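E3 SUMO-protein ligase SIZ2 (PDB 6U75) acts as a SUMO E3 ligase of the PIAS family, here as the part of the protein holding its PINIT domain and zinc-binding SP-RING. Local coordinates at residues A[194-199]-A[208-213]; A[152-157]-A[238-243]. All coordinates share one frame; numbering follows the deposited sequence.

Contact 1: A[194-199]-A[208-213]; sequences MKYPAK and CFDALW
D210 reaches across to the turn at K195 and Y196 and takes both of their backbone N-H groups on a single oxygen. K195 N lies 2.8 Å from D210 OD1 and meets it nearly along the C-O axis, whereas Y196 N, 3.0 Å from D210 OD1, comes in from above the carboxylate plane. The other oxygen, OD2, turns back on its own chain and caps the helix that starts at A211, accepting from W213 N with its anti lone pair. CG of D210 stands anti to its backbone N (chi1 -166°), which swings the carboxylate toward the 194-199 chain. An alanine here would probably leave the N-H groups of K195 and Y196 without their shared acceptor and the helix start without its cap.

Next to this grip the backbones pair antiparallel. A198 and F209 exchange two hydrogen bonds, and A211 N adds a third to Y196 O at 3.0 Å. The tight side is here: A198 CB packs on A211 CB at 3.9 Å, and A198 O sits over one face of the F209 ring, offset toward the rim and 3.5 Å from F209 CD1. The Y196 ring runs alongside L212, Y196 CD2 to L212 CB at 4.0 Å, and also meets L146 and L150 of helix 142-150. P197 CB touches C208 CB, and M194 SD lies 3.4 Å from C208 O. K199 turns its extended chain away from 208-213, and K199 NZ hydrogen-bonds the backbone O of the zinc ligand H205.

Toward solvent the contact thins out: the exposed K195 chain passes D210 with only its CB near OD1.

A short β-hairpin running straight into a helix, with zinc ligands C203 and H205 in its connecting loop, is the core of the RING-type fold, here an SP-RING.

Contact 2: A[152-157]-A[238-243]; sequences RPKIIK and LKISEF
I155 lies alongside I240 and S241 and ties the linker between two helices to the edge strand 239-240 of the SP-RING sheet. I155 N gives a nearly straight bond (174° at the hydrogen) to I240 O, 2.7 Å away, its N-H pointing almost squarely at the end of the carbonyl. In return I155 O accepts from E242 N at 3.1 Å, so both polar backbone atoms of I155 are used by the neighbouring chain in a single bridge. At the other end of the contact R152 NH1 reaches L238 O at 2.9 Å, lying in the plane of the L238 carbonyl, where a lone pair points.

Side chains close over this bridge. The K154 chain runs beside I240, pointing the same way, with K154 CD 4.0 Å from I240 CG2. K239 instead crosses I155 at about a right angle, K239 CE 3.8 Å from I155 CG1, and its CD rests against P153 O; the amine beyond goes to a salt bridge with D201. E242 stands on its extended chain, CG anti to the backbone N (chi1 -170°), and brings OE1 to the first turn of the helix that begins at K157. K157 N lies 3.1 Å from E242 OE1, approaching from above the carboxylate plane. The aliphatic part of K157 leans over the same carboxylate, K157 CG 3.6 Å from E242 OE1, and the opposite charges of NZ and OE2 remain too far apart to touch.

One shell out, F243, at the start of helix 242-249, packs on T160, T161 and I164, which brings the two helix starts side by side. A water bonded to I240 N makes a weak link to R152 O. F235 positions R152 by a cation-pi contact, and F235 O takes a second hydrogen bond from R152 NH1.

In the fold
Contacts 1 and 2 meet through one three-stranded sheet, their centres about 11 Å apart. Strand 197-199 is its middle strand: contact 1 supplies the neighbour 209-210, and 239-240 of contact 2 borders it across from there. The join is made by probable hydrogen bonds from S241 N to P197 O and from K239 N to K199 O, both 2.9 Å, with A198 CB packed on K239 O. The zinc ion, held by C203, H205, C226 and C229, lies closer to contact 1: about 5 Å from the F209 side chain, against about 9 Å from that of L238. In sequence, contact 1 falls wholly within the span between 157 and 238 whose ends contact 2 brings together.

Contact 1: A[194-199]-A[208-213]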
ATOM      1  N   MET A 194       7.064  -0.650 -19.833  1.00 26.29           N
ATOM      2  CA  MET A 194       7.616  -0.496 -18.495  1.00 27.44           C
ATOM      3  C   MET A 194       8.795   0.464 -18.509  1.00 28.17           C
ATOM      4  O   MET A 194       9.611   0.462 -19.435  1.00 34.08           O
ATOM      5  CB  MET A 194       8.061  -1.851 -17.943  1.00 34.11           C
ATOM      6  CG  MET A 194       6.923  -2.731 -17.463  1.00 43.49           C
ATOM      7  SD  MET A 194       7.496  -4.305 -16.801  1.00 38.27           S
ATOM      8  CE  MET A 194       8.130  -5.082 -18.284  1.00 29.00           C
ATOM      9  N   LYS A 195       8.879   1.292 -17.471  1.00 27.53           N
ATOM     10  CA  LYS A 195      10.041   2.140 -17.246  1.00 31.35           C
ATOM     11  C   LYS A 195      10.938   1.623 -16.131  1.00 26.88           C
ATOM     12  O   LYS A 195      12.160   1.792 -16.205  1.00 40.68           O
ATOM     13  CB  LYS A 195       9.601   3.573 -16.917  1.00 27.12           C
ATOM     14  CG  LYS A 195       8.958   4.299 -18.092  1.00 34.20           C
ATOM     15  CD  LYS A 195       9.294   5.786 -18.102  1.00 38.67           C
ATOM     16  CE  LYS A 195       8.372   6.587 -17.200  1.00 51.79           C
ATOM     17  NZ  LYS A 195       7.022   6.766 -17.805  1.00 43.52           N
ATOM     18  N   TYR A 196      10.363   0.986 -15.114  1.00 26.16           N
ATOM     19  CA  TYR A 196      11.106   0.457 -13.971  1.00 26.47           C
ATOM     20  C   TYR A 196      10.703  -0.998 -13.757  1.00 25.77           C
ATOM     21  O   TYR A 196       9.976  -1.325 -12.811  1.00 23.43           O
ATOM     22  CB  TYR A 196      10.840   1.289 -12.717  1.00 27.35           C
ATOM     23  CG  TYR A 196      10.827   2.782 -12.962  1.00 34.11           C
ATOM     24  CD1 TYR A 196      12.011   3.492 -13.119  1.00 31.28           C
ATOM     25  CD2 TYR A 196       9.631   3.484 -13.028  1.00 28.46           C
ATOM     26  CE1 TYR A 196      12.004   4.856 -13.339  1.00 24.87           C
ATOM     27  CE2 TYR A 196       9.613   4.849 -13.246  1.00 30.47           C
ATOM     28  CZ  TYR A 196      10.803   5.529 -13.401  1.00 31.62           C
ATOM     29  OH  TYR A 196      10.793   6.887 -13.618  1.00 32.41           O
ATOM     30  N   PRO A 197      11.163  -1.903 -14.622  1.00 26.87           N
ATOM     31  CA  PRO A 197      10.750  -3.312 -14.510  1.00 31.43           C
ATOM     32  C   PRO A 197      11.290  -3.932 -13.231  1.00 26.73           C
ATOM     33  O   PRO A 197      12.504  -4.048 -13.048  1.00 42.38           O
ATOM     34  CB  PRO A 197      11.356  -3.960 -15.759  1.00 34.52           C
ATOM     35  CG  PRO A 197      12.513  -3.092 -16.109  1.00 39.11           C
ATOM     36  CD  PRO A 197      12.119  -1.694 -15.722  1.00 32.42           C
ATOM     37  N   ALA A 198      10.381  -4.340 -12.349  1.00 26.52           N
ATOM     38  CA  ALA A 198      10.743  -4.826 -11.027  1.00 41.26           C
ATOM     39  C   ALA A 198       9.995  -6.113 -10.715  1.00 37.43           C
ATOM     40  O   ALA A 198       9.020  -6.476 -11.378  1.00 25.94           O
ATOM     41  CB  ALA A 198      10.441  -3.781  -9.943  1.00 35.25           C
ATOM     42  N   LYS A 199      10.478  -6.799  -9.680  1.00 40.30           N
ATOM     43  CA  LYS A 199       9.841  -7.999  -9.154  1.00 40.00           C
ATOM     44  C   LYS A 199      10.516  -8.359  -7.837  1.00 36.28           C
ATOM     45  O   LYS A 199      11.116  -7.492  -7.192  1.00 38.06           O
ATOM     46  CB  LYS A 199       9.921  -9.150 -10.160  1.00 37.33           C
ATOM     47  CG  LYS A 199      11.328  -9.646 -10.449  1.00 42.91           C
ATOM     48  CD  LYS A 199      11.312 -10.805 -11.433  1.00 50.05           C
ATOM     49  CE  LYS A 199      12.669 -11.485 -11.513  1.00 49.58           C
ATOM     50  NZ  LYS A 199      12.664 -12.633 -12.461  1.00 55.04           N
ATOM     51  N   CYS A 208       8.047  -8.964 -15.450  1.00 44.43           N
ATOM     52  CA  CYS A 208       8.171  -7.893 -14.474  1.00 35.37           C
ATOM     53  C   CYS A 208       6.957  -6.978 -14.567  1.00 45.12           C
ATOM     54  O   CYS A 208       6.090  -7.134 -15.432  1.00 40.61           O
ATOM     55  CB  CYS A 208       9.461  -7.093 -14.693  1.00 40.45           C
ATOM     56  SG  CYS A 208      10.973  -8.062 -14.557  1.00 49.62           S
ATOM     57  N   PHE A 209       6.906  -6.011 -13.655  1.00 35.20           N
ATOM     58  CA  PHE A 209       5.870  -4.992 -13.636  1.00 33.24           C
ATOM     59  C   PHE A 209       6.507  -3.664 -13.259  1.00 30.90           C
ATOM     60  O   PHE A 209       7.509  -3.623 -12.539  1.00 45.56           O
ATOM     61  CB  PHE A 209       4.756  -5.344 -12.644  1.00 33.54           C
ATOM     62  CG  PHE A 209       5.255  -5.652 -11.263  1.00 31.25           C
ATOM     63  CD1 PHE A 209       5.616  -6.941 -10.915  1.00 31.70           C
ATOM     64  CD2 PHE A 209       5.372  -4.651 -10.315  1.00 33.78           C
ATOM     65  CE1 PHE A 209       6.079  -7.228  -9.646  1.00 33.35           C
ATOM     66  CE2 PHE A 209       5.835  -4.932  -9.043  1.00 39.12           C
ATOM     67  CZ  PHE A 209       6.189  -6.222  -8.709  1.00 32.69           C
ATOM     68  N   ASP A 210       5.925  -2.575 -13.753  1.00 35.73           N
ATOM     69  CA  ASP A 210       6.459  -1.253 -13.454  1.00 30.14           C
ATOM     70  C   ASP A 210       6.336  -0.970 -11.963  1.00 27.31           C
ATOM     71  O   ASP A 210       5.237  -1.004 -11.402  1.00 30.11           O
ATOM     72  CB  ASP A 210       5.727  -0.187 -14.263  1.00 26.18           C
ATOM     73  CG  ASP A 210       6.451   1.146 -14.253  1.00 27.70           C
ATOM     74  OD1 ASP A 210       7.418   1.302 -15.027  1.00 25.53           O
ATOM     75  OD2 ASP A 210       6.060   2.034 -13.468  1.00 24.88           O
ATOM     76  N   ALA A 211       7.472  -0.690 -11.321  1.00 28.63           N
ATOM     77  CA  ALA A 211       7.467  -0.450  -9.883  1.00 25.99           C
ATOM     78  C   ALA A 211       6.605   0.752  -9.524  1.00 23.30           C
ATOM     79  O   ALA A 211       5.880   0.730  -8.522  1.00 23.95           O
ATOM     80  CB  ALA A 211       8.898  -0.248  -9.384  1.00 29.97           C
ATOM     81  N   LEU A 212       6.668   1.814 -10.330  1.00 33.02           N
ATOM     82  CA  LEU A 212       5.925   3.025 -10.004  1.00 30.24           C
ATOM     83  C   LEU A 212       4.423   2.791 -10.095  1.00 28.59           C
ATOM     84  O   LEU A 212       3.667   3.223  -9.218  1.00 30.49           O
ATOM     85  CB  LEU A 212       6.352   4.167 -10.927  1.00 26.15           C
ATOM     86  CG  LEU A 212       5.750   5.537 -10.613  1.00 25.10           C
ATOM     87  CD1 LEU A 212       6.051   5.941  -9.180  1.00 30.75           C
ATOM     88  CD2 LEU A 212       6.272   6.583 -11.583  1.00 27.33           C
ATOM     89  N   TRP A 213       3.971   2.097 -11.141  1.00 22.99           N
ATOM     90  CA  TRP A 213       2.548   1.798 -11.253  1.00 25.25           C
ATOM     91  C   TRP A 213       2.091   0.828 -10.173  1.00 32.48           C
ATOM     92  O   TRP A 213       0.961   0.935  -9.684  1.00 27.54           O
ATOM     93  CB  TRP A 213       2.237   1.243 -12.639  1.00 33.92           C
ATOM     94  CG  TRP A 213       2.068   2.315 -13.666  1.00 28.12           C
ATOM     95  CD1 TRP A 213       2.995   2.744 -14.569  1.00 25.98           C
ATOM     96  CD2 TRP A 213       0.895   3.105 -13.888  1.00 28.01           C
ATOM     97  NE1 TRP A 213       2.470   3.749 -15.346  1.00 27.02           N
ATOM     98  CE2 TRP A 213       1.180   3.989 -14.947  1.00 36.71           C
ATOM     99  CE3 TRP A 213      -0.371   3.146 -13.298  1.00 34.31           C
ATOM    100  CZ2 TRP A 213       0.247   4.904 -15.426  1.00 32.43           C
ATOM    101  CZ3 TRP A 213      -1.296   4.055 -13.775  1.00 39.83           C
ATOM    102  CH2 TRP A 213      -0.983   4.921 -14.829  1.00 26.74           C
TER

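Contact 2: A[152-157]-A[238-243]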
ATOM      1  N   ARG A 152      18.463   0.378  -4.497  1.00 38.77           N
ATOM      2  CA  ARG A 152      18.784  -0.971  -4.068  1.00 37.05           C
ATOM      3  C   ARG A 152      19.583  -1.706  -5.138  1.00 46.31           C
ATOM      4  O   ARG A 152      19.602  -1.301  -6.303  1.00 46.66           O
ATOM      5  CB  ARG A 152      17.506  -1.744  -3.769  1.00 37.39           C
ATOM      6  CG  ARG A 152      16.674  -1.146  -2.660  1.00 38.16           C
ATOM      7  CD  ARG A 152      15.351  -1.867  -2.529  1.00 27.37           C
ATOM      8  NE  ARG A 152      14.523  -1.284  -1.479  1.00 42.67           N
ATOM      9  CZ  ARG A 152      13.293  -1.688  -1.187  1.00 33.72           C
ATOM     10  NH1 ARG A 152      12.736  -2.681  -1.866  1.00 30.92           N
ATOM     11  NH2 ARG A 152      12.618  -1.094  -0.211  1.00 45.07           N
ATOM     12  N   PRO A 153      20.257  -2.795  -4.768  1.00 47.56           N
ATOM     13  CA  PRO A 153      20.917  -3.625  -5.784  1.00 44.85           C
ATOM     14  C   PRO A 153      19.885  -4.362  -6.625  1.00 48.97           C
ATOM     15  O   PRO A 153      18.932  -4.942  -6.098  1.00 50.54           O
ATOM     16  CB  PRO A 153      21.771  -4.590  -4.956  1.00 37.60           C
ATOM     17  CG  PRO A 153      21.086  -4.659  -3.636  1.00 38.17           C
ATOM     18  CD  PRO A 153      20.505  -3.295  -3.404  1.00 40.92           C
ATOM     19  N   LYS A 154      20.078  -4.331  -7.938  1.00 34.64           N
ATOM     20  CA  LYS A 154      19.139  -4.955  -8.853  1.00 46.31           C
ATOM     21  C   LYS A 154      19.345  -6.468  -8.882  1.00 38.35           C
ATOM     22  O   LYS A 154      20.306  -7.006  -8.327  1.00 49.45           O
ATOM     23  CB  LYS A 154      19.298  -4.369 -10.256  1.00 43.99           C
ATOM     24  CG  LYS A 154      19.385  -2.849 -10.279  1.00 57.79           C
ATOM     25  CD  LYS A 154      19.448  -2.305 -11.697  1.00 58.40           C
ATOM     26  CE  LYS A 154      19.641  -0.794 -11.703  1.00 74.71           C
ATOM     27  NZ  LYS A 154      18.591  -0.082 -10.919  1.00 56.67           N
ATOM     28  N   ILE A 155      18.416  -7.159  -9.536  1.00 50.06           N
ATOM     29  CA  ILE A 155      18.535  -8.597  -9.760  1.00 42.31           C
ATOM     30  C   ILE A 155      19.450  -8.799 -10.963  1.00 49.90           C
ATOM     31  O   ILE A 155      19.096  -8.450 -12.091  1.00 45.22           O
ATOM     32  CB  ILE A 155      17.165  -9.247  -9.983  1.00 39.51           C
ATOM     33  CG1 ILE A 155      16.348  -9.206  -8.689  1.00 45.64           C
ATOM     34  CG2 ILE A 155      17.330 -10.680 -10.473  1.00 40.62           C
ATOM     35  CD1 ILE A 155      14.879  -9.519  -8.880  1.00 40.29           C
ATOM     36  N   ILE A 156      20.635  -9.365 -10.720  1.00 52.66           N
ATOM     37  CA  ILE A 156      21.648  -9.443 -11.764  1.00 54.20           C
ATOM     38  C   ILE A 156      21.134 -10.252 -12.953  1.00 43.44           C
ATOM     39  O   ILE A 156      20.327 -11.179 -12.811  1.00 49.56           O
ATOM     40  CB  ILE A 156      22.952 -10.046 -11.212  1.00 49.45           C
ATOM     41  CG1 ILE A 156      22.688 -11.413 -10.573  1.00 55.53           C
ATOM     42  CG2 ILE A 156      23.581  -9.099 -10.202  1.00 50.98           C
ATOM     43  CD1 ILE A 156      23.947 -12.145 -10.157  1.00 72.18           C
ATOM     44  N   LYS A 157      21.617  -9.888 -14.146  1.00 42.70           N
ATOM     45  CA  LYS A 157      21.204 -10.573 -15.367  1.00 46.31           C
ATOM     46  C   LYS A 157      21.703 -12.012 -15.408  1.00 57.73           C
ATOM     47  O   LYS A 157      21.060 -12.871 -16.026  1.00 59.65           O
ATOM     48  CB  LYS A 157      21.705  -9.801 -16.591  1.00 46.91           C
ATOM     49  CG  LYS A 157      23.195  -9.461 -16.573  1.00 57.71           C
ATOM     50  CD  LYS A 157      23.567  -8.539 -17.727  1.00 68.15           C
ATOM     51  CE  LYS A 157      24.905  -7.848 -17.492  1.00 68.27           C
ATOM     52  NZ  LYS A 157      26.046  -8.803 -17.416  1.00 69.44           N
ATOM     53  N   LEU A 238      10.922  -5.637  -3.327  1.00 44.27           N
ATOM     54  CA  LEU A 238      10.912  -5.122  -4.690  1.00 43.71           C
ATOM     55  C   LEU A 238      12.321  -4.740  -5.125  1.00 36.94           C
ATOM     56  O   LEU A 238      13.029  -4.023  -4.413  1.00 46.58           O
ATOM     57  CB  LEU A 238       9.987  -3.910  -4.789  1.00 44.78           C
ATOM     58  CG  LEU A 238       8.522  -4.150  -4.422  1.00 38.73           C
ATOM     59  CD1 LEU A 238       7.751  -2.841  -4.413  1.00 36.09           C
ATOM     60  CD2 LEU A 238       7.885  -5.140  -5.381  1.00 37.41           C
ATOM     61  N   LYS A 239      12.725  -5.223  -6.298  1.00 31.18           N
ATOM     62  CA  LYS A 239      14.013  -4.868  -6.874  1.00 44.68           C
ATOM     63  C   LYS A 239      13.882  -4.843  -8.390  1.00 28.28           C
ATOM     64  O   LYS A 239      13.026  -5.520  -8.965  1.00 24.91           O
ATOM     65  CB  LYS A 239      15.113  -5.848  -6.442  1.00 42.24           C
ATOM     66  CG  LYS A 239      15.251  -5.973  -4.931  1.00 50.49           C
ATOM     67  CD  LYS A 239      16.545  -6.659  -4.513  1.00 47.29           C
ATOM     68  CE  LYS A 239      16.620  -8.090  -5.015  1.00 63.17           C
ATOM     69  NZ  LYS A 239      17.149  -9.013  -3.970  1.00 72.43           N
ATOM     70  N   ILE A 240      14.734  -4.047  -9.029  1.00 38.87           N
ATOM     71  CA  ILE A 240      14.720  -3.920 -10.481  1.00 29.11           C
ATOM     72  C   ILE A 240      15.367  -5.149 -11.102  1.00 39.50           C
ATOM     73  O   ILE A 240      16.323  -5.714 -10.554  1.00 51.53           O
ATOM     74  CB  ILE A 240      15.443  -2.633 -10.920  1.00 39.59           C
ATOM     75  CG1 ILE A 240      14.731  -1.392 -10.372  1.00 32.30           C
ATOM     76  CG2 ILE A 240      15.538  -2.571 -12.439  1.00 37.20           C
ATOM     77  CD1 ILE A 240      13.343  -1.166 -10.943  1.00 39.48           C
ATOM     78  N   SER A 241      14.847  -5.567 -12.253  1.00 41.93           N
ATOM     79  CA  SER A 241      15.403  -6.686 -13.006  1.00 38.56           C
ATOM     80  C   SER A 241      16.357  -6.135 -14.060  1.00 42.59           C
ATOM     81  O   SER A 241      15.931  -5.459 -15.001  1.00 56.57           O
ATOM     82  CB  SER A 241      14.294  -7.509 -13.655  1.00 33.43           C
ATOM     83  OG  SER A 241      14.826  -8.396 -14.623  1.00 42.92           O
ATOM     84  N   GLU A 242      17.650  -6.426 -13.902  1.00 38.62           N
ATOM     85  CA  GLU A 242      18.636  -5.911 -14.844  1.00 44.51           C
ATOM     86  C   GLU A 242      18.421  -6.470 -16.245  1.00 39.67           C
ATOM     87  O   GLU A 242      18.671  -5.774 -17.234  1.00 49.73           O
ATOM     88  CB  GLU A 242      20.047  -6.241 -14.355  1.00 43.74           C
ATOM     89  CG  GLU A 242      21.147  -5.548 -15.140  1.00 57.53           C
ATOM     90  CD  GLU A 242      22.534  -5.990 -14.719  1.00 58.47           C
ATOM     91  OE1 GLU A 242      22.642  -6.987 -13.973  1.00 56.44           O
ATOM     92  OE2 GLU A 242      23.518  -5.341 -15.134  1.00 68.27           O
ATOM     93  N   PHE A 243      17.953  -7.714 -16.352  1.00 40.78           N
ATOM     94  CA  PHE A 243      17.779  -8.340 -17.660  1.00 54.64           C
ATOM     95  C   PHE A 243      16.728  -7.604 -18.485  1.00 53.33           C
ATOM     96  O   PHE A 243      17.005  -7.125 -19.594  1.00 52.98           O
ATOM     97  CB  PHE A 243      17.398  -9.811 -17.469  1.00 53.68           C
ATOM     98  CG  PHE A 243      17.472 -10.632 -18.725  1.00 63.34           C
ATOM     99  CD1 PHE A 243      18.691 -10.898 -19.325  1.00 61.25           C
ATOM    100  CD2 PHE A 243      16.322 -11.158 -19.292  1.00 61.50           C
ATOM    101  CE1 PHE A 243      18.761 -11.659 -20.477  1.00 55.53           C
ATOM    102  CE2 PHE A 243      16.387 -11.922 -20.441  1.00 53.90           C
ATOM    103  CZ  PHE A 243      17.607 -12.173 -21.034  1.00 63.19           C
TER
HETATM  104  O   HOH W   1      16.588  -2.253  -7.441  1.00 42.26           O